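Local structure of peptidase M42 (Thaumarchaeota archaeon SCGC AB-539-E09, 5DS0) at residues E25-C30 against G65-V70; G21-V26 against A210-E215. The protein probably trims amino-terminal residues from peptides as a TET aminopeptidase of the M42 family, a twelve-subunit assembly whose subunits can each hold a pair of metal ions. All blocks are in the same frame, centred on the assembly; numbering follows the deposited sequence.

Interaction 1 of 2, residues E25-C30 against G65-V70; sequences EVNAIC and GHTDEV. With CO (cobalt (II) ion), chain T.
T67 OG1 donates a hydrogen bond of 2.8 Å to N27 OD1, tying helix 24-34 to the turn that follows strand 60-66. The hydroxyl comes to the carbonyl oxygen from one side of its axis, with a C=O...O angle of 127°, and lies 28° off the carbonyl plane. On T67 the oxygen sits between backbone N and carbonyl carbon (chi1 53°), on the side of N27. An asparagine suits the helical position because its amide works in both directions: OD1 accepts from T67, while ND2 donates to the carbonyl of G47. Next to N27, V26 CG1 rests 3.8 Å from T67 CB; one turn further on, C30 SG approaches T67 CG2 more distantly, at 4.4 Å. Threonine thus offers a polar branch to N27 and carbon to the apolar neighbours. Just before it, H66 turns to the other side of the chain, where NE2 binds a cobalt ion at 2.1 Å. Its ND1 donates to D68 O at 3.0 Å, nearly in the ring plane, which fixes the rotation of the imidazole. The buried threonine-asparagine bond therefore satisfies polar groups on the helix and on the residue directly after a metal ligand.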
ATOM      1  N   GLU C  25     -13.382 -38.933  30.823  1.00 42.46           N
ATOM      2  CA  GLU C  25     -12.878 -38.725  32.185  1.00 43.25           C
ATOM      3  C   GLU C  25     -13.741 -37.737  32.982  1.00 41.70           C
ATOM      4  O   GLU C  25     -14.025 -37.969  34.153  1.00 41.21           O
ATOM      5  CB  GLU C  25     -11.430 -38.242  32.156  1.00 46.10           C
ATOM      6  CG  GLU C  25     -10.383 -39.345  32.115  1.00 49.11           C
ATOM      7  CD  GLU C  25      -8.948 -38.842  32.344  1.00 53.19           C
ATOM      8  OE1 GLU C  25      -8.242 -38.981  31.352  1.00 54.61           O
ATOM      9  OE2 GLU C  25      -8.496 -38.330  33.432  1.00 55.42           O
ATOM     10  N   VAL C  26     -14.170 -36.655  32.331  1.00 40.92           N
ATOM     11  CA  VAL C  26     -14.944 -35.578  32.990  1.00 40.77           C
ATOM     12  C   VAL C  26     -16.392 -36.040  33.241  1.00 40.92           C
ATOM     13  O   VAL C  26     -16.972 -35.769  34.285  1.00 43.55           O
ATOM     14  CB  VAL C  26     -14.828 -34.195  32.249  1.00 40.48           C
ATOM     15  CG1 VAL C  26     -15.489 -34.268  30.899  1.00 40.81           C
ATOM     16  CG2 VAL C  26     -15.504 -33.077  33.035  1.00 40.99           C
ATOM     17  N   ASN C  27     -16.965 -36.793  32.318  1.00 40.50           N
ATOM     18  CA  ASN C  27     -18.313 -37.291  32.504  1.00 39.97           C
ATOM     19  C   ASN C  27     -18.372 -38.427  33.521  1.00 40.83           C
ATOM     20  O   ASN C  27     -19.399 -38.658  34.138  1.00 40.15           O
ATOM     21  CB  ASN C  27     -18.922 -37.647  31.144  1.00 40.51           C
ATOM     22  CG  ASN C  27     -19.484 -36.417  30.442  1.00 40.66           C
ATOM     23  OD1 ASN C  27     -19.253 -35.288  30.868  1.00 39.34           O
ATOM     24  ND2 ASN C  27     -20.224 -36.627  29.368  1.00 42.48           N
ATOM     25  N   ALA C  28     -17.261 -39.143  33.691  1.00 42.09           N
ATOM     26  CA  ALA C  28     -17.134 -40.145  34.758  1.00 41.71           C
ATOM     27  C   ALA C  28     -17.205 -39.467  36.121  1.00 41.27           C
ATOM     28  O   ALA C  28     -17.841 -39.967  37.039  1.00 42.98           O
ATOM     29  CB  ALA C  28     -15.831 -40.909  34.612  1.00 40.90           C
ATOM     30  N   ILE C  29     -16.538 -38.332  36.239  1.00 40.56           N
ATOM     31  CA  ILE C  29     -16.554 -37.551  37.475  1.00 41.11           C
ATOM     32  C   ILE C  29     -17.961 -37.095  37.818  1.00 41.68           C
ATOM     33  O   ILE C  29     -18.355 -37.087  38.989  1.00 42.19           O
ATOM     34  CB  ILE C  29     -15.626 -36.321  37.357  1.00 39.98           C
ATOM     35  CG1 ILE C  29     -14.162 -36.771  37.428  1.00 39.78           C
ATOM     36  CG2 ILE C  29     -15.909 -35.308  38.450  1.00 39.35           C
ATOM     37  CD1 ILE C  29     -13.216 -35.877  36.667  1.00 39.17           C
ATOM     38  N   CYS C  30     -18.707 -36.717  36.785  1.00 41.98           N
ATOM     39  CA  CYS C  30     -20.091 -36.301  36.940  1.00 42.09           C
ATOM     40  C   CYS C  30     -20.966 -37.461  37.394  1.00 44.33           C
ATOM     41  O   CYS C  30     -21.766 -37.301  38.303  1.00 44.65           O
ATOM     42  CB  CYS C  30     -20.631 -35.709  35.630  1.00 40.64           C
ATOM     43  SG  CYS C  30     -19.863 -34.140  35.148  1.00 38.02           S
ATOM     44  N   GLY C  65     -25.359 -28.298  30.207  1.00 41.53           N
ATOM     45  CA  GLY C  65     -24.074 -27.593  30.256  1.00 40.42           C
ATOM     46  C   GLY C  65     -22.997 -28.483  29.677  1.00 39.88           C
ATOM     47  O   GLY C  65     -22.872 -29.629  30.080  1.00 41.11           O
ATOM     48  N   HIS C  66     -22.240 -27.989  28.709  1.00 38.80           N
ATOM     49  CA  HIS C  66     -21.291 -28.857  28.016  1.00 38.36           C
ATOM     50  C   HIS C  66     -20.016 -29.044  28.823  1.00 37.73           C
ATOM     51  O   HIS C  66     -19.488 -28.092  29.387  1.00 37.19           O
ATOM     52  CB  HIS C  66     -21.001 -28.373  26.578  1.00 38.24           C
ATOM     53  CG  HIS C  66     -20.257 -27.076  26.485  1.00 37.33           C
ATOM     54  ND1 HIS C  66     -18.881 -27.006  26.470  1.00 36.84           N
ATOM     55  CD2 HIS C  66     -20.698 -25.804  26.342  1.00 37.21           C
ATOM     56  CE1 HIS C  66     -18.505 -25.744  26.347  1.00 36.58           C
ATOM     57  NE2 HIS C  66     -19.589 -24.994  26.274  1.00 36.85           N
ATOM     58  N   THR C  67     -19.532 -30.285  28.877  1.00 37.29           N
ATOM     59  CA  THR C  67     -18.340 -30.603  29.639  1.00 36.35           C
ATOM     60  C   THR C  67     -17.090 -30.648  28.793  1.00 35.57           C
ATOM     61  O   THR C  67     -15.991 -30.811  29.325  1.00 35.15           O
ATOM     62  CB  THR C  67     -18.472 -31.953  30.322  1.00 37.12           C
ATOM     63  OG1 THR C  67     -18.826 -32.937  29.339  1.00 38.14           O
ATOM     64  CG2 THR C  67     -19.523 -31.897  31.398  1.00 37.67           C
ATOM     65  N   ASP C  68     -17.229 -30.552  27.478  1.00 35.64           N
ATOM     66  CA  ASP C  68     -16.037 -30.443  26.640  1.00 35.54           C
ATOM     67  C   ASP C  68     -15.431 -29.059  26.802  1.00 35.57           C
ATOM     68  O   ASP C  68     -16.136 -28.082  27.059  1.00 36.16           O
ATOM     69  CB  ASP C  68     -16.302 -30.783  25.164  1.00 35.59           C
ATOM     70  CG  ASP C  68     -17.214 -29.795  24.471  1.00 35.62           C
ATOM     71  OD1 ASP C  68     -18.260 -29.430  25.047  1.00 35.77           O
ATOM     72  OD2 ASP C  68     -16.907 -29.413  23.322  1.00 35.82           O
ATOM     73  N   GLU C  69     -14.113 -29.005  26.695  1.00 36.12           N
ATOM     74  CA  GLU C  69     -13.361 -27.762  26.755  1.00 36.39           C
ATOM     75  C   GLU C  69     -12.601 -27.587  25.453  1.00 35.95           C
ATOM     76  O   GLU C  69     -12.282 -28.545  24.749  1.00 36.20           O
ATOM     77  CB  GLU C  69     -12.365 -27.782  27.920  1.00 37.42           C
ATOM     78  CG  GLU C  69     -11.374 -28.950  27.850  1.00 38.64           C
ATOM     79  CD  GLU C  69     -10.370 -28.979  28.986  1.00 39.39           C
ATOM     80  OE1 GLU C  69      -9.714 -27.926  29.224  1.00 40.49           O
ATOM     81  OE2 GLU C  69     -10.233 -30.052  29.618  1.00 39.15           O
ATOM     82  N   VAL C  70     -12.270 -26.354  25.137  1.00 35.14           N
ATOM     83  CA  VAL C  70     -11.411 -26.136  23.995  1.00 34.28           C
ATOM     84  C   VAL C  70     -10.086 -26.819  24.273  1.00 33.04           C
ATOM     85  O   VAL C  70      -9.644 -26.890  25.414  1.00 31.50           O
ATOM     86  CB  VAL C  70     -11.225 -24.647  23.681  1.00 34.24           C
ATOM     87  CG1 VAL C  70     -12.565 -24.044  23.261  1.00 34.71           C
ATOM     88  CG2 VAL C  70     -10.627 -23.890  24.858  1.00 33.48           C
TER
HETATM   89 CO    CO T 401     -19.594 -22.949  25.842  1.00 22.75          CO

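Interaction 2 of 2, residues G21-V26 against A210-E215; sequences GFEREV and ATVQEE. With CO (cobalt (II) ion), chain U.
V212 and Q213 meet E23 where the loop after strand 205-211 passes the N-terminus of helix 24-34, in the alpha/beta catalytic domain of the metallopeptidase; E23 holds the N-cap position of that helix. V212 comes first. Its CG1, anti to the carbonyl carbon (chi1 -64°), lies 3.4 Å from E23 OE2, and its CB is equally close to E23 CD, so that the branched side chain packs across the carboxylate. The V212 amide turns elsewhere, to the hydroxyl of S48.

At Q213 the backbone enters the left-handed helical region, and its amide N donates to E23 OE1 over 3.1 Å. A second amide, G21 N, reaches the same oxygen at 2.6 Å. The two donors come from opposite faces of the carboxylate plane, each well out of it, and hold OE1 between them. A glutamate suits this place because its chain, bent at chi2 (98°), can fold back to G21 while still reaching Q213 N. G21 adopts backbone angles at which a side chain would run into the preceding carbonyl. Q213 CG approaches G21 N at 3.7 Å, and its side chain also packs on R219 and on I270 of the second subunit, while R24 NH2 bonds to F358 O of that subunit.

Beyond Q213 the loop delivers two metal-site glutamates, away from the helix. E214 belongs to the cobalt site of H66, D180 and E237. E215 shares the other cobalt with D180 and H325 and chelates it with both carboxylate oxygens, OE1 at 2.4 Å and OE2 at 2.2 Å.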
ATOM      1  N   GLY C  21     -14.666 -34.206  22.004  1.00 36.89           N
ATOM      2  CA  GLY C  21     -14.461 -35.569  21.492  1.00 37.09           C
ATOM      3  C   GLY C  21     -13.858 -36.557  22.481  1.00 36.85           C
ATOM      4  O   GLY C  21     -13.859 -37.767  22.233  1.00 37.30           O
ATOM      5  N   PHE C  22     -13.314 -36.045  23.582  1.00 35.97           N
ATOM      6  CA  PHE C  22     -12.612 -36.878  24.536  1.00 35.96           C
ATOM      7  C   PHE C  22     -13.026 -36.536  25.960  1.00 35.81           C
ATOM      8  O   PHE C  22     -12.183 -36.307  26.819  1.00 36.50           O
ATOM      9  CB  PHE C  22     -11.103 -36.681  24.396  1.00 35.82           C
ATOM     10  CG  PHE C  22     -10.576 -36.845  23.000  1.00 36.39           C
ATOM     11  CD1 PHE C  22     -10.691 -35.825  22.073  1.00 36.29           C
ATOM     12  CD2 PHE C  22      -9.920 -38.000  22.626  1.00 36.99           C
ATOM     13  CE1 PHE C  22     -10.192 -35.967  20.787  1.00 36.71           C
ATOM     14  CE2 PHE C  22      -9.417 -38.143  21.341  1.00 37.64           C
ATOM     15  CZ  PHE C  22      -9.549 -37.122  20.420  1.00 37.13           C
ATOM     16  N   GLU C  23     -14.323 -36.555  26.222  1.00 35.69           N
ATOM     17  CA  GLU C  23     -14.855 -36.051  27.487  1.00 35.37           C
ATOM     18  C   GLU C  23     -15.118 -37.134  28.523  1.00 36.40           C
ATOM     19  O   GLU C  23     -15.779 -36.871  29.514  1.00 35.89           O
ATOM     20  CB  GLU C  23     -16.161 -35.275  27.217  1.00 35.06           C
ATOM     21  CG  GLU C  23     -16.015 -34.192  26.149  1.00 34.94           C
ATOM     22  CD  GLU C  23     -16.466 -34.574  24.736  1.00 35.15           C
ATOM     23  OE1 GLU C  23     -16.561 -33.739  23.775  1.00 34.76           O
ATOM     24  OE2 GLU C  23     -16.665 -35.769  24.558  1.00 35.94           O
ATOM     25  N   ARG C  24     -14.635 -38.352  28.304  1.00 38.45           N
ATOM     26  CA  ARG C  24     -15.063 -39.476  29.135  1.00 40.25           C
ATOM     27  C   ARG C  24     -14.618 -39.372  30.592  1.00 41.00           C
ATOM     28  O   ARG C  24     -15.403 -39.655  31.493  1.00 40.55           O
ATOM     29  CB  ARG C  24     -14.623 -40.795  28.514  1.00 41.74           C
ATOM     30  CG  ARG C  24     -15.340 -41.086  27.199  1.00 43.01           C
ATOM     31  CD  ARG C  24     -15.092 -42.503  26.704  1.00 44.22           C
ATOM     32  NE  ARG C  24     -16.053 -42.909  25.680  1.00 45.05           N
ATOM     33  CZ  ARG C  24     -16.102 -44.125  25.127  1.00 45.40           C
ATOM     34  NH1 ARG C  24     -15.235 -45.066  25.490  1.00 44.81           N
ATOM     35  NH2 ARG C  24     -17.025 -44.403  24.208  1.00 45.38           N
ATOM     36  N   GLU C  25     -13.382 -38.933  30.823  1.00 42.46           N
ATOM     37  CA  GLU C  25     -12.878 -38.725  32.185  1.00 43.25           C
ATOM     38  C   GLU C  25     -13.741 -37.737  32.982  1.00 41.70           C
ATOM     39  O   GLU C  25     -14.025 -37.969  34.153  1.00 41.21           O
ATOM     40  CB  GLU C  25     -11.430 -38.242  32.156  1.00 46.10           C
ATOM     41  CG  GLU C  25     -10.383 -39.345  32.115  1.00 49.11           C
ATOM     42  CD  GLU C  25      -8.948 -38.842  32.344  1.00 53.19           C
ATOM     43  OE1 GLU C  25      -8.242 -38.981  31.352  1.00 54.61           O
ATOM     44  OE2 GLU C  25      -8.496 -38.330  33.432  1.00 55.42           O
ATOM     45  N   VAL C  26     -14.170 -36.655  32.331  1.00 40.92           N
ATOM     46  CA  VAL C  26     -14.944 -35.578  32.990  1.00 40.77           C
ATOM     47  C   VAL C  26     -16.392 -36.040  33.241  1.00 40.92           C
ATOM     48  O   VAL C  26     -16.972 -35.769  34.285  1.00 43.55           O
ATOM     49  CB  VAL C  26     -14.828 -34.195  32.249  1.00 40.48           C
ATOM     50  CG1 VAL C  26     -15.489 -34.268  30.899  1.00 40.81           C
ATOM     51  CG2 VAL C  26     -15.504 -33.077  33.035  1.00 40.99           C
ATOM     52  N   ALA C 210     -25.041 -33.285  30.878  1.00 34.47           N
ATOM     53  CA  ALA C 210     -23.661 -32.884  30.646  1.00 34.69           C
ATOM     54  C   ALA C 210     -23.267 -33.221  29.208  1.00 34.76           C
ATOM     55  O   ALA C 210     -22.752 -34.304  28.926  1.00 35.21           O
ATOM     56  CB  ALA C 210     -22.750 -33.593  31.630  1.00 35.20           C
ATOM     57  N   THR C 211     -23.547 -32.298  28.300  1.00 34.53           N
ATOM     58  CA  THR C 211     -23.395 -32.549  26.880  1.00 35.06           C
ATOM     59  C   THR C 211     -21.944 -32.567  26.440  1.00 35.07           C
ATOM     60  O   THR C 211     -21.080 -31.995  27.098  1.00 35.13           O
ATOM     61  CB  THR C 211     -24.156 -31.483  26.057  1.00 35.06           C
ATOM     62  OG1 THR C 211     -23.940 -30.186  26.628  1.00 35.53           O
ATOM     63  CG2 THR C 211     -25.632 -31.769  26.062  1.00 34.87           C
ATOM     64  N   VAL C 212     -21.702 -33.195  25.294  1.00 35.39           N
ATOM     65  CA  VAL C 212     -20.370 -33.254  24.701  1.00 36.27           C
ATOM     66  C   VAL C 212     -20.317 -32.494  23.385  1.00 36.21           C
ATOM     67  O   VAL C 212     -21.344 -32.193  22.779  1.00 37.20           O
ATOM     68  CB  VAL C 212     -19.897 -34.712  24.470  1.00 37.25           C
ATOM     69  CG1 VAL C 212     -19.758 -35.436  25.801  1.00 37.55           C
ATOM     70  CG2 VAL C 212     -20.830 -35.464  23.530  1.00 37.71           C
ATOM     71  N   GLN C 213     -19.101 -32.177  22.967  1.00 36.01           N
ATOM     72  CA  GLN C 213     -18.842 -31.596  21.658  1.00 36.53           C
ATOM     73  C   GLN C 213     -19.617 -30.315  21.312  1.00 36.30           C
ATOM     74  O   GLN C 213     -19.970 -30.113  20.158  1.00 36.19           O
ATOM     75  CB  GLN C 213     -19.063 -32.668  20.572  1.00 36.92           C
ATOM     76  CG  GLN C 213     -18.055 -33.801  20.664  1.00 36.65           C
ATOM     77  CD  GLN C 213     -18.098 -34.744  19.484  1.00 36.70           C
ATOM     78  OE1 GLN C 213     -18.077 -34.334  18.319  1.00 37.01           O
ATOM     79  NE2 GLN C 213     -18.108 -36.020  19.780  1.00 37.11           N
ATOM     80  N   GLU C 214     -19.851 -29.440  22.292  1.00 36.48           N
ATOM     81  CA  GLU C 214     -20.417 -28.108  22.009  1.00 36.31           C
ATOM     82  C   GLU C 214     -19.432 -27.255  21.234  1.00 35.76           C
ATOM     83  O   GLU C 214     -19.808 -26.597  20.276  1.00 35.50           O
ATOM     84  CB  GLU C 214     -20.772 -27.364  23.296  1.00 37.26           C
ATOM     85  CG  GLU C 214     -21.618 -26.090  23.141  1.00 38.16           C
ATOM     86  CD  GLU C 214     -20.853 -24.767  22.903  1.00 39.40           C
ATOM     87  OE1 GLU C 214     -19.687 -24.575  23.350  1.00 42.00           O
ATOM     88  OE2 GLU C 214     -21.443 -23.864  22.270  1.00 39.67           O
ATOM     89  N   GLU C 215     -18.162 -27.278  21.639  1.00 35.96           N
ATOM     90  CA  GLU C 215     -17.186 -26.321  21.126  1.00 36.69           C
ATOM     91  C   GLU C 215     -16.842 -26.551  19.641  1.00 36.70           C
ATOM     92  O   GLU C 215     -16.228 -25.686  19.021  1.00 36.19           O
ATOM     93  CB  GLU C 215     -15.901 -26.296  21.984  1.00 36.66           C
ATOM     94  CG  GLU C 215     -16.108 -25.913  23.443  1.00 37.03           C
ATOM     95  CD  GLU C 215     -16.309 -24.409  23.704  1.00 37.34           C
ATOM     96  OE1 GLU C 215     -16.677 -23.686  22.775  1.00 37.16           O
ATOM     97  OE2 GLU C 215     -16.094 -23.934  24.853  1.00 37.16           O
TER
HETATM   98 CO    CO U 402     -17.168 -22.047  24.484  1.00 29.98          CO

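In the fold
Interactions 1 and 2 have centres about 5 Å apart; both use helix 24-34 and share E25 and V26, and interaction 2 adds the loop that leads into it. Their other halves continue from strands 60-66 and 205-211, parallel neighbours in the sheet, and T67 N probably bonds to T211 O at 2.9 Å. A second probable bond, D68 OD2 to E215 N at 3.0 Å, ties the two metal-bearing loops together. The helix thus backs both loops from one side, while the opposite side carries the cobalt pair: H66 and E214 belong to one site, E215 to the other, and D180 serves both. Both contacts lie just behind the metal ligands of the presumed active site.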